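Local coordinates for Lin2004 protein (Listeria innocua, PDB 2HUJ), which is of unknown function but adopts a four-helical bundle fold and represents a novel family of bacterial proteins, at residues Leu39-Arg44 with Ser110-Phe115. Sequence-based numbering, arbitrary orientation. Where two conformers were deposited one is given.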
loop_
_atom_site.group_PDB
_atom_site.type_symbol
_atom_site.label_atom_id
_atom_site.label_comp_id
_atom_site.label_asym_id
_atom_site.label_seq_id
_atom_site.Cartn_x
_atom_site.Cartn_y
_atom_site.Cartn_z
ATOM N N LEU A 39 7.426 0.828 -11.096
ATOM C CA LEU A 39 6.921 0.353 -12.392
ATOM C C LEU A 39 6.441 1.537 -13.229
ATOM O O LEU A 39 6.765 1.648 -14.408
ATOM C CB LEU A 39 5.798 -0.686 -12.199
ATOM C CG LEU A 39 5.131 -1.232 -13.470
ATOM C CD1 LEU A 39 6.174 -1.872 -14.365
ATOM C CD2 LEU A 39 4.059 -2.227 -13.105
ATOM N N TYR A 40 5.696 2.433 -12.588
ATOM C CA TYR A 40 5.186 3.632 -13.257
ATOM C C TYR A 40 6.325 4.444 -13.828
ATOM O O TYR A 40 6.307 4.823 -15.024
ATOM C CB TYR A 40 4.336 4.448 -12.298
ATOM C CG TYR A 40 3.975 5.815 -12.814
ATOM C CD1 TYR A 40 3.255 5.985 -13.985
ATOM C CD2 TYR A 40 4.412 6.955 -12.149
ATOM C CE1 TYR A 40 2.921 7.257 -14.454
ATOM C CE2 TYR A 40 4.107 8.222 -12.636
ATOM C CZ TYR A 40 3.362 8.375 -13.775
ATOM O OH TYR A 40 3.084 9.650 -14.218
ATOM N N LEU A 41 7.299 4.769 -12.971
ATOM C CA LEU A 41 8.438 5.581 -13.394
ATOM C C LEU A 41 9.164 4.933 -14.560
ATOM O O LEU A 41 9.560 5.622 -15.507
ATOM C CB LEU A 41 9.405 5.833 -12.244
ATOM C CG LEU A 41 8.862 6.738 -11.133
ATOM C CD1 LEU A 41 9.916 6.937 -10.074
ATOM C CD2 LEU A 41 8.322 8.064 -11.660
ATOM N N SER A 42 9.334 3.618 -14.507
ATOM C CA SER A 42 9.995 2.923 -15.601
ATOM C C SER A 42 9.215 3.036 -16.906
ATOM O O SER A 42 9.791 3.236 -17.967
ATOM C CB SER A 42 10.274 1.458 -15.262
ATOM O OG SER A 42 9.101 0.648 -15.333
ATOM N N ASN A 43 7.904 2.904 -16.847
ATOM C CA ASN A 43 7.096 3.050 -18.066
ATOM C C ASN A 43 7.047 4.493 -18.564
ATOM O O ASN A 43 6.897 4.752 -19.758
ATOM C CB ASN A 43 5.683 2.498 -17.835
ATOM C CG ASN A 43 5.617 1.000 -17.962
ATOM O OD1 ASN A 43 6.194 0.420 -18.884
ATOM N ND2 ASN A 43 4.889 0.357 -17.056
ATOM N N ARG A 44 7.178 5.431 -17.630
ATOM C CA ARG A 44 7.180 6.824 -17.967
ATOM C C ARG A 44 8.453 7.177 -18.768
ATOM O O ARG A 44 8.426 8.027 -19.677
ATOM C CB ARG A 44 7.031 7.667 -16.697
ATOM C CG ARG A 44 6.696 9.100 -16.994
ATOM C CD ARG A 44 6.142 9.811 -15.788
ATOM N NE ARG A 44 5.905 11.207 -16.111
ATOM C CZ ARG A 44 4.840 11.676 -16.757
ATOM N NH1 ARG A 44 3.860 10.868 -17.156
ATOM N NH2 ARG A 44 4.755 12.978 -16.991
ATOM N N SER A 110 0.056 7.984 -17.406
ATOM C CA SER A 110 -0.807 8.338 -16.292
ATOM C C SER A 110 -0.350 9.694 -15.744
ATOM O O SER A 110 0.858 10.006 -15.739
ATOM C CB SER A 110 -0.794 7.290 -15.181
ATOM O OG SER A 110 -1.324 6.070 -15.651
ATOM N N PHE A 111 -1.322 10.508 -15.340
ATOM C CA PHE A 111 -1.032 11.874 -14.929
ATOM C C PHE A 111 -0.093 11.843 -13.721
ATOM O O PHE A 111 -0.393 11.191 -12.714
ATOM C CB PHE A 111 -2.316 12.637 -14.598
ATOM C CG PHE A 111 -3.144 13.026 -15.806
ATOM C CD1 PHE A 111 -2.546 13.402 -17.003
ATOM C CD2 PHE A 111 -4.531 13.053 -15.725
ATOM C CE1 PHE A 111 -3.314 13.767 -18.105
ATOM C CE2 PHE A 111 -5.301 13.420 -16.829
ATOM C CZ PHE A 111 -4.682 13.777 -18.016
ATOM N N TYR A 112 1.048 12.524 -13.847
ATOM C CA TYR A 112 2.130 12.391 -12.886
ATOM C C TYR A 112 1.780 12.882 -11.462
ATOM O O TYR A 112 1.997 12.148 -10.493
ATOM C CB TYR A 112 3.368 13.112 -13.389
ATOM C CG TYR A 112 4.508 12.987 -12.433
ATOM C CD1 TYR A 112 5.337 11.878 -12.461
ATOM C CD2 TYR A 112 4.737 13.955 -11.470
ATOM C CE1 TYR A 112 6.369 11.751 -11.579
ATOM C CE2 TYR A 112 5.769 13.834 -10.577
ATOM C CZ TYR A 112 6.575 12.734 -10.638
ATOM O OH TYR A 112 7.614 12.625 -9.761
ATOM N N LYS A 113 1.273 14.106 -11.340
ATOM C CA LYS A 113 0.958 14.632 -10.005
ATOM C C LYS A 113 -0.077 13.782 -9.284
ATOM O O LYS A 113 0.085 13.487 -8.090
ATOM C CB LYS A 113 0.562 16.124 -10.042
ATOM C CG LYS A 113 0.266 16.738 -8.660
ATOM C CD LYS A 113 -0.046 18.220 -8.753
ATOM C CE LYS A 113 -0.401 18.826 -7.390
ATOM N NZ LYS A 113 -1.569 18.097 -6.780
ATOM N N HIS A 114 -1.120 13.344 -9.987
ATOM C CA HIS A 114 -2.127 12.476 -9.371
ATOM C C HIS A 114 -1.480 11.187 -8.846
ATOM O O HIS A 114 -1.704 10.767 -7.700
ATOM C CB HIS A 114 -3.257 12.140 -10.351
ATOM C CG HIS A 114 -4.146 13.302 -10.664
ATOM N ND1 HIS A 114 -4.170 14.454 -9.899
ATOM C CD2 HIS A 114 -5.032 13.502 -11.670
ATOM C CE1 HIS A 114 -5.038 15.307 -10.415
ATOM N NE2 HIS A 114 -5.574 14.757 -11.492
ATOM N N PHE A 115 -0.635 10.570 -9.667
ATOM C CA PHE A 115 0.051 9.337 -9.253
ATOM C C PHE A 115 0.935 9.575 -8.031
ATOM O O PHE A 115 0.831 8.872 -7.031
ATOM C CB PHE A 115 0.854 8.766 -10.430
ATOM C CG PHE A 115 1.109 7.285 -10.324
ATOM C CD1 PHE A 115 1.853 6.769 -9.252
ATOM C CD2 PHE A 115 0.676 6.414 -11.296
ATOM C CE1 PHE A 115 2.106 5.407 -9.124
ATOM C CE2 PHE A 115 0.920 5.034 -11.159
ATOM C CZ PHE A 115 1.665 4.540 -10.111
HETATM O O HOH W 1 1.535 13.928 -16.453
#
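Tyr40 lies flat against Phe115 in an offset stack, with ring centroids 4.0 Å apart and planes at 7°. The two side chains run past each other in opposite directions. Phe115 CD2 sits over the centre of the tyrosine ring, while the CB of Tyr40 lies over the face of Phe115 in a CH-pi contact. With chi1 at 169°, the Tyr40 side chain turns away from its own N and reaches across to the start of helix 112-137. Just before that helix, Tyr40 OH donates to Ser110 O at 2.7 Å. The donor stands above the carbonyl plane, 40° out of it. The stack covers one face of the buried ring and the bond holds its hydroxyl end. Tyr112 crosses Tyr40 at about a right angle, and its CD1 comes 3.9 Å from Tyr40 CE2. Farther along the same edge, Tyr112 CE1 meets Leu41 CD2 at 4.2 Å. In the conformer given, one of two, the extended Arg44 brings a face of its guanidinium over Tyr112 CB, and its NH1 is hydrogen-bonded to the Gly108 carbonyl. A water accepts from Tyr112 N at 3.0 Å. Phe115 also touches Thr101 and Ser104 of helix 88-104. The contact thus joins the C-terminal end of helix 16-45 to the N-terminal end of helix 112-137, as aromatic interhelical packing at one end of a four-helical bundle.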